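Local structure of protein S100-A5 (Homo sapiens, 6WN7) at residues L30-I41 against Q68-F78. The protein binds calcium, zinc and copper ions as an EF-hand homodimer of the S100 family, with calcium and copper competing for the same sites. The protein carries 2 engineered substitutions. Sequence-based numbering, arbitrary orientation. Where two conformers were deposited one is given.
Sequences LTLSRKELKELI and QEIDFKEYSVF. With CA (calcium ion), chain K; CA (calcium ion), chain L.
Thr31 sets OG1 between its backbone N and carbonyl carbon (chi1 53°), while Glu69 bends at CG (chi2 -82°) and turns its carboxylate across Thr31, bringing OE2 to OG1. Thr31 OG1 donates to Glu69 OE2 at 2.8 Å, coming from above the carboxylate plane; the same OE2 accepts from a water that also binds the calcium ion held by Thr31 O and Glu36. A valine in place of Thr31 would probably leave Glu69 OE2 without this donor and its carboxylate freer to turn away from that water. The methyl CG2 of Thr31 rests on Asp71 CB. Next to this pair, the two EF-hand loops join through a single antiparallel bridge, the short beta link of paired EF-hands: Leu32 N gives a nearly straight bond to Ile70 O (2.8 Å), and Ile70 N returns one to Leu32 O (2.8 Å). The bridge lies between the calcium sites: Thr31 O binds one ion with both carboxylate oxygens of Glu36, Glu69 O the other with both of Glu74. In one of two Tyr75 conformers, Leu32 CD1 and Leu40 CD1 obliquely approach its ring. Ile41 CG1 lies 3.9 Å from Phe78 CE2. Phe19 and Tyr22 pack on Leu32, Met59 on Ile70.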
ATOM      1  N   LEU B  30      -6.629  12.489 -12.276  1.00 11.02           N
ATOM      2  CA  LEU B  30      -5.737  11.371 -12.004  1.00 11.03           C
ATOM      3  C   LEU B  30      -4.612  11.724 -11.040  1.00 11.36           C
ATOM      4  O   LEU B  30      -3.748  10.881 -10.781  1.00 12.18           O
ATOM      5  CB  LEU B  30      -5.107  10.863 -13.310  1.00 11.06           C
ATOM      6  CG  LEU B  30      -6.033  10.413 -14.431  1.00 14.28           C
ATOM      7  CD1 LEU B  30      -5.289   9.988 -15.665  1.00 15.13           C
ATOM      8  CD2 LEU B  30      -6.912   9.287 -13.950  1.00 17.62           C
ATOM      9  N   THR B  31      -4.580  12.948 -10.527  1.00 10.95           N
ATOM     10  CA  THR B  31      -3.527  13.380  -9.627  1.00 11.75           C
ATOM     11  C   THR B  31      -4.149  14.192  -8.499  1.00 10.90           C
ATOM     12  O   THR B  31      -5.189  14.824  -8.677  1.00 11.55           O
ATOM     13  CB  THR B  31      -2.435  14.211 -10.338  1.00 13.08           C
ATOM     14  OG1 THR B  31      -3.027  15.295 -11.044  1.00 16.73           O
ATOM     15  CG2 THR B  31      -1.647  13.384 -11.322  1.00 13.87           C
ATOM     16  N   LEU B  32      -3.490  14.165  -7.345  1.00 10.89           N
ATOM     17  CA  LEU B  32      -3.890  14.948  -6.187  1.00 10.89           C
ATOM     18  C   LEU B  32      -3.143  16.275  -6.173  1.00 10.85           C
ATOM     19  O   LEU B  32      -1.916  16.303  -6.141  1.00 13.11           O
ATOM     20  CB  LEU B  32      -3.530  14.211  -4.902  1.00 10.95           C
ATOM     21  CG  LEU B  32      -4.189  12.880  -4.609  1.00 10.95           C
ATOM     22  CD1 LEU B  32      -3.353  12.121  -3.656  1.00 12.15           C
ATOM     23  CD2 LEU B  32      -5.539  13.090  -4.025  1.00 10.98           C
ATOM     24  N   SER B  33      -3.880  17.364  -6.159  1.00 11.35           N
ATOM     25  CA  SER B  33      -3.285  18.645  -5.860  1.00 11.65           C
ATOM     26  C   SER B  33      -2.887  18.688  -4.377  1.00 13.75           C
ATOM     27  O   SER B  33      -3.164  17.771  -3.601  1.00 13.77           O
ATOM     28  CB  SER B  33      -4.282  19.749  -6.200  1.00 13.64           C
ATOM     29  OG  SER B  33      -5.446  19.675  -5.385  1.00 13.30           O
ATOM     30  N   ARG B  34      -2.213  19.765  -3.983  1.00 13.58           N
ATOM     31  CA  ARG B  34      -1.936  19.948  -2.574  1.00 10.85           C
ATOM     32  C   ARG B  34      -3.234  20.027  -1.778  1.00 10.88           C
ATOM     33  O   ARG B  34      -3.334  19.438  -0.704  1.00 12.16           O
ATOM     34  CB  ARG B  34      -1.077  21.184  -2.360  1.00 14.49           C
ATOM     35  CG  ARG B  34      -0.466  21.254  -0.947  1.00 19.02           C
ATOM     36  CD  ARG B  34       0.226  22.598  -0.690  1.00 21.63           C
ATOM     37  NE  ARG B  34       0.466  22.865   0.729  1.00 20.53           N
ATOM     38  CZ  ARG B  34      -0.444  23.342   1.577  1.00 18.16           C
ATOM     39  NH1 ARG B  34      -0.123  23.551   2.845  1.00 18.09           N
ATOM     40  NH2 ARG B  34      -1.677  23.609   1.165  1.00 19.59           N
ATOM     41  N   LYS B  35      -4.250  20.725  -2.298  1.00 10.89           N
ATOM     42  CA  LYS B  35      -5.554  20.747  -1.632  1.00 10.93           C
ATOM     43  C   LYS B  35      -6.130  19.342  -1.482  1.00 11.60           C
ATOM     44  O   LYS B  35      -6.635  18.960  -0.425  1.00 12.28           O
ATOM     45  CB  LYS B  35      -6.544  21.565  -2.459  1.00 13.35           C
ATOM     46  N   GLU B  36      -6.082  18.547  -2.537  1.00 11.60           N
ATOM     47  CA  GLU B  36      -6.706  17.240  -2.494  1.00 10.95           C
ATOM     48  C   GLU B  36      -5.959  16.303  -1.558  1.00 11.75           C
ATOM     49  O   GLU B  36      -6.579  15.489  -0.867  1.00 12.32           O
ATOM     50  CB  GLU B  36      -6.794  16.711  -3.921  1.00 12.12           C
ATOM     51  CG  GLU B  36      -7.709  17.542  -4.851  1.00 10.94           C
ATOM     52  CD  GLU B  36      -7.594  17.109  -6.324  1.00 10.92           C
ATOM     53  OE1 GLU B  36      -6.560  16.556  -6.682  1.00 11.69           O
ATOM     54  OE2 GLU B  36      -8.502  17.328  -7.128  1.00 11.09           O
ATOM     55  N   LEU B  37      -4.633  16.412  -1.506  1.00 12.51           N
ATOM     56  CA  LEU B  37      -3.854  15.575  -0.601  1.00 11.95           C
ATOM     57  C   LEU B  37      -4.160  15.909   0.852  1.00 12.18           C
ATOM     58  O   LEU B  37      -4.337  15.014   1.687  1.00 11.02           O
ATOM     59  CB  LEU B  37      -2.377  15.783  -0.900  1.00 12.43           C
ATOM     60  CG  LEU B  37      -1.477  14.936  -0.012  1.00 13.10           C
ATOM     61  CD1 LEU B  37      -1.582  13.466  -0.394  1.00 14.30           C
ATOM     62  CD2 LEU B  37      -0.066  15.421  -0.078  1.00 13.36           C
ATOM     63  N   LYS B  38      -4.240  17.194   1.171  1.00 12.42           N
ATOM     64  CA  LYS B  38      -4.570  17.603   2.531  1.00 13.34           C
ATOM     65  C   LYS B  38      -5.965  17.140   2.934  1.00 13.30           C
ATOM     66  O   LYS B  38      -6.178  16.723   4.080  1.00 14.31           O
ATOM     67  CB  LYS B  38      -4.413  19.124   2.634  1.00 15.84           C
ATOM     68  CG  LYS B  38      -4.855  19.752   3.924  1.00 19.73           C
ATOM     69  CD  LYS B  38      -4.649  21.267   3.863  1.00 22.78           C
ATOM     70  CE  LYS B  38      -5.909  22.028   4.278  1.00 27.82           C
ATOM     71  NZ  LYS B  38      -5.717  23.509   4.488  1.00 29.23           N
ATOM     72  N   GLU B  39      -6.927  17.193   2.016  1.00 11.06           N
ATOM     73  CA  GLU B  39      -8.277  16.739   2.350  1.00 12.08           C
ATOM     74  C   GLU B  39      -8.347  15.224   2.491  1.00 11.13           C
ATOM     75  O   GLU B  39      -9.056  14.710   3.359  1.00 13.12           O
ATOM     76  CB  GLU B  39      -9.279  17.209   1.297  1.00 15.33           C
ATOM     77  CG  GLU B  39     -10.748  16.861   1.605  1.00 22.25           C
ATOM     78  CD  GLU B  39     -11.285  17.414   2.950  1.00 28.39           C
ATOM     79  OE1 GLU B  39     -12.455  17.108   3.284  1.00 30.28           O
ATOM     80  OE2 GLU B  39     -10.562  18.153   3.665  1.00 29.48           O
ATOM     81  N   LEU B  40      -7.650  14.489   1.632  1.00 11.84           N
ATOM     82  CA  LEU B  40      -7.535  13.052   1.821  1.00 11.21           C
ATOM     83  C   LEU B  40      -7.013  12.736   3.221  1.00 11.81           C
ATOM     84  O   LEU B  40      -7.610  11.950   3.960  1.00 12.45           O
ATOM     85  CB  LEU B  40      -6.624  12.484   0.727  1.00 11.70           C
ATOM     86  CG  LEU B  40      -6.446  10.970   0.638  1.00 12.94           C
ATOM     87  CD1 LEU B  40      -6.045  10.499  -0.751  1.00 11.10           C
ATOM     88  CD2 LEU B  40      -5.391  10.499   1.652  1.00 13.52           C
ATOM     89  N   ILE B  41      -5.896  13.353   3.610  1.00 12.63           N
ATOM     90  CA  ILE B  41      -5.300  13.028   4.902  1.00 12.12           C
ATOM     91  C   ILE B  41      -6.247  13.405   6.024  1.00 12.15           C
ATOM     92  O   ILE B  41      -6.407  12.660   6.992  1.00 14.52           O
ATOM     93  CB  ILE B  41      -3.939  13.723   5.047  1.00 12.69           C
ATOM     94  CG1 ILE B  41      -2.959  13.155   4.035  1.00 13.02           C
ATOM     95  CG2 ILE B  41      -3.410  13.548   6.439  1.00 13.67           C
ATOM     96  CD1 ILE B  41      -1.701  13.907   3.949  1.00 16.18           C
ATOM     97  N   GLN B  68       3.651  19.656  -8.955  1.00 16.01           N
ATOM     98  CA  GLN B  68       2.743  20.078  -7.888  1.00 15.75           C
ATOM     99  C   GLN B  68       1.487  19.220  -7.823  1.00 15.63           C
ATOM    100  O   GLN B  68       0.458  19.637  -7.284  1.00 18.13           O
ATOM    101  CB  GLN B  68       2.417  21.573  -7.954  1.00 18.80           C
ATOM    102  CG  GLN B  68       3.545  22.474  -7.413  1.00 18.93           C
ATOM    103  CD  GLN B  68       4.826  22.377  -8.234  1.00 16.52           C
ATOM    104  OE1 GLN B  68       4.854  22.739  -9.411  1.00 18.54           O
ATOM    105  NE2 GLN B  68       5.883  21.882  -7.616  1.00 17.71           N
ATOM    106  N   GLU B  69       1.575  18.013  -8.349  1.00 14.24           N
ATOM    107  CA  GLU B  69       0.506  17.043  -8.294  1.00 12.45           C
ATOM    108  C   GLU B  69       1.116  15.738  -7.828  1.00 13.28           C
ATOM    109  O   GLU B  69       2.270  15.440  -8.134  1.00 14.38           O
ATOM    110  CB  GLU B  69      -0.092  16.814  -9.675  1.00 14.64           C
ATOM    111  CG  GLU B  69      -0.614  18.052 -10.341  1.00 17.56           C
ATOM    112  CD  GLU B  69      -2.011  18.434  -9.882  1.00 18.87           C
ATOM    113  OE1 GLU B  69      -2.366  19.619 -10.025  1.00 21.02           O
ATOM    114  OE2 GLU B  69      -2.748  17.561  -9.388  1.00 17.45           O
ATOM    115  N   ILE B  70       0.326  14.960  -7.098  1.00 13.14           N
ATOM    116  CA  ILE B  70       0.721  13.646  -6.596  1.00 14.72           C
ATOM    117  C   ILE B  70      -0.038  12.605  -7.401  1.00 10.90           C
ATOM    118  O   ILE B  70      -1.250  12.460  -7.235  1.00 10.91           O
ATOM    119  CB  ILE B  70       0.407  13.496  -5.100  1.00 10.88           C
ATOM    120  CG1 ILE B  70       1.032  14.647  -4.324  1.00 15.96           C
ATOM    121  CG2 ILE B  70       0.888  12.162  -4.565  1.00 12.33           C
ATOM    122  CD1 ILE B  70       2.485  14.852  -4.614  1.00 19.31           C
ATOM    123  N   ASP B  71       0.663  11.862  -8.246  1.00 11.87           N
ATOM    124  CA  ASP B  71       0.057  10.796  -9.030  1.00 11.93           C
ATOM    125  C   ASP B  71       0.032   9.506  -8.222  1.00 11.74           C
ATOM    126  O   ASP B  71       0.544   9.438  -7.111  1.00 12.65           O
ATOM    127  CB  ASP B  71       0.761  10.643 -10.383  1.00 14.47           C
ATOM    128  CG  ASP B  71       2.208  10.168 -10.275  1.00 16.64           C
ATOM    129  OD1 ASP B  71       2.657   9.818  -9.170  1.00 19.42           O
ATOM    130  OD2 ASP B  71       2.892  10.122 -11.329  1.00 17.87           O
ATOM    131  N   PHE B  72      -0.604   8.474  -8.763  1.00 11.05           N
ATOM    132  CA  PHE B  72      -0.775   7.285  -7.943  1.00 11.10           C
ATOM    133  C   PHE B  72       0.565   6.677  -7.542  1.00 11.11           C
ATOM    134  O   PHE B  72       0.692   6.120  -6.455  1.00 12.11           O
ATOM    135  CB  PHE B  72      -1.651   6.261  -8.650  1.00 11.16           C
ATOM    136  CG  PHE B  72      -1.985   5.084  -7.792  1.00 11.22           C
ATOM    137  CD1 PHE B  72      -2.979   5.167  -6.850  1.00 12.62           C
ATOM    138  CD2 PHE B  72      -1.296   3.898  -7.914  1.00 11.58           C
ATOM    139  CE1 PHE B  72      -3.271   4.099  -6.055  1.00 12.45           C
ATOM    140  CE2 PHE B  72      -1.592   2.831  -7.117  1.00 11.78           C
ATOM    141  CZ  PHE B  72      -2.575   2.935  -6.182  1.00 11.33           C
ATOM    142  N   LYS B  73       1.577   6.772  -8.390  1.00 11.60           N
ATOM    143  CA  LYS B  73       2.866   6.185  -8.041  1.00 12.58           C
ATOM    144  C   LYS B  73       3.529   6.933  -6.894  1.00 12.04           C
ATOM    145  O   LYS B  73       4.052   6.324  -5.959  1.00 13.40           O
ATOM    146  CB  LYS B  73       3.780   6.197  -9.249  1.00 13.74           C
ATOM    147  CG  LYS B  73       5.205   5.857  -8.933  1.00 17.67           C
ATOM    148  CD  LYS B  73       5.962   5.541 -10.195  1.00 21.12           C
ATOM    149  CE  LYS B  73       7.427   5.407  -9.898  1.00 28.51           C
ATOM    150  NZ  LYS B  73       8.256   5.390 -11.135  1.00 35.07           N
ATOM    151  N   GLU B  74       3.533   8.262  -6.961  1.00 14.01           N
ATOM    152  CA  GLU B  74       4.018   9.076  -5.847  1.00 12.75           C
ATOM    153  C   GLU B  74       3.195   8.853  -4.587  1.00 12.57           C
ATOM    154  O   GLU B  74       3.746   8.769  -3.484  1.00 13.08           O
ATOM    155  CB  GLU B  74       3.934  10.547  -6.252  1.00 14.58           C
ATOM    156  CG  GLU B  74       4.858  10.890  -7.408  1.00 16.71           C
ATOM    157  CD  GLU B  74       4.606  12.253  -8.048  1.00 14.04           C
ATOM    158  OE1 GLU B  74       3.462  12.730  -8.063  1.00 12.87           O
ATOM    159  OE2 GLU B  74       5.585  12.842  -8.558  1.00 15.17           O
ATOM    160  N   TYR B  75       1.864   8.768  -4.724  0.60 12.41           N
ATOM    161  CA  TYR B  75       0.980   8.512  -3.582  0.60 12.07           C
ATOM    162  C   TYR B  75       1.221   7.138  -2.984  0.60 11.09           C
ATOM    163  O   TYR B  75       0.984   6.926  -1.796  0.60 12.53           O
ATOM    164  CB  TYR B  75      -0.482   8.669  -4.032  0.60 11.68           C
ATOM    165  CG  TYR B  75      -1.569   7.925  -3.261  0.60 11.86           C
ATOM    166  CD1 TYR B  75      -2.297   8.558  -2.256  0.60 11.80           C
ATOM    167  CD2 TYR B  75      -1.915   6.619  -3.583  0.60 11.14           C
ATOM    168  CE1 TYR B  75      -3.313   7.896  -1.561  0.60 12.04           C
ATOM    169  CE2 TYR B  75      -2.931   5.945  -2.898  0.60 13.05           C
ATOM    170  CZ  TYR B  75      -3.639   6.589  -1.886  0.60 13.79           C
ATOM    171  OH  TYR B  75      -4.672   5.933  -1.204  0.60 13.39           O
ATOM    172  N   SER B  76       1.680   6.192  -3.785  1.00 12.04           N
ATOM    173  CA  SER B  76       1.957   4.870  -3.257  1.00 12.59           C
ATOM    174  C   SER B  76       3.106   4.867  -2.265  1.00 11.19           C
ATOM    175  O   SER B  76       3.198   3.943  -1.448  1.00 11.42           O
ATOM    176  CB  SER B  76       2.277   3.990  -4.444  1.00 14.42           C
ATOM    177  OG  SER B  76       1.191   3.996  -5.339  1.00 17.49           O
ATOM    178  N   VAL B  77       3.988   5.868  -2.333  1.00 13.40           N
ATOM    179  CA  VAL B  77       5.080   5.981  -1.374  1.00 11.15           C
ATOM    180  C   VAL B  77       4.545   6.384  -0.009  1.00 12.14           C
ATOM    181  O   VAL B  77       5.080   5.973   1.024  1.00 12.62           O
ATOM    182  CB  VAL B  77       6.128   6.982  -1.878  1.00 13.60           C
ATOM    183  CG1 VAL B  77       7.188   7.197  -0.831  1.00 13.58           C
ATOM    184  CG2 VAL B  77       6.750   6.501  -3.152  1.00 13.99           C
ATOM    185  N   PHE B  78       3.489   7.195   0.015  1.00 12.58           N
ATOM    186  CA  PHE B  78       2.857   7.579   1.273  1.00 12.10           C
ATOM    187  C   PHE B  78       2.176   6.379   1.919  1.00 11.18           C
ATOM    188  O   PHE B  78       2.351   6.121   3.112  1.00 11.28           O
ATOM    189  CB  PHE B  78       1.884   8.737   1.002  1.00 12.23           C
ATOM    190  CG  PHE B  78       1.230   9.308   2.232  1.00 12.89           C
ATOM    191  CD1 PHE B  78       1.964   9.672   3.336  1.00 12.83           C
ATOM    192  CD2 PHE B  78      -0.136   9.483   2.278  1.00 13.62           C
ATOM    193  CE1 PHE B  78       1.344  10.181   4.435  1.00 13.16           C
ATOM    194  CE2 PHE B  78      -0.745  10.008   3.396  1.00 12.29           C
ATOM    195  CZ  PHE B  78      -0.009  10.359   4.456  1.00 11.12           C
TER
HETATM  196 CA    CA K 101      -6.979  16.373  -9.002  1.00 12.02          CA
HETATM  197 CA    CA L 102       4.035  14.734  -9.366  1.00 16.39          CA
HETATM  198  O   HOH W   1      -2.027   8.827 -11.248  1.00 15.02           O
HETATM  199  O   HOH W   2      -0.827  21.469  -5.895  1.00 20.58           O
HETATM  200  O   HOH W   3      -5.217  17.869  -9.326  1.00 15.99           O
HETATM  201  O   HOH W   4       2.901  13.826 -11.151  1.00 21.10           O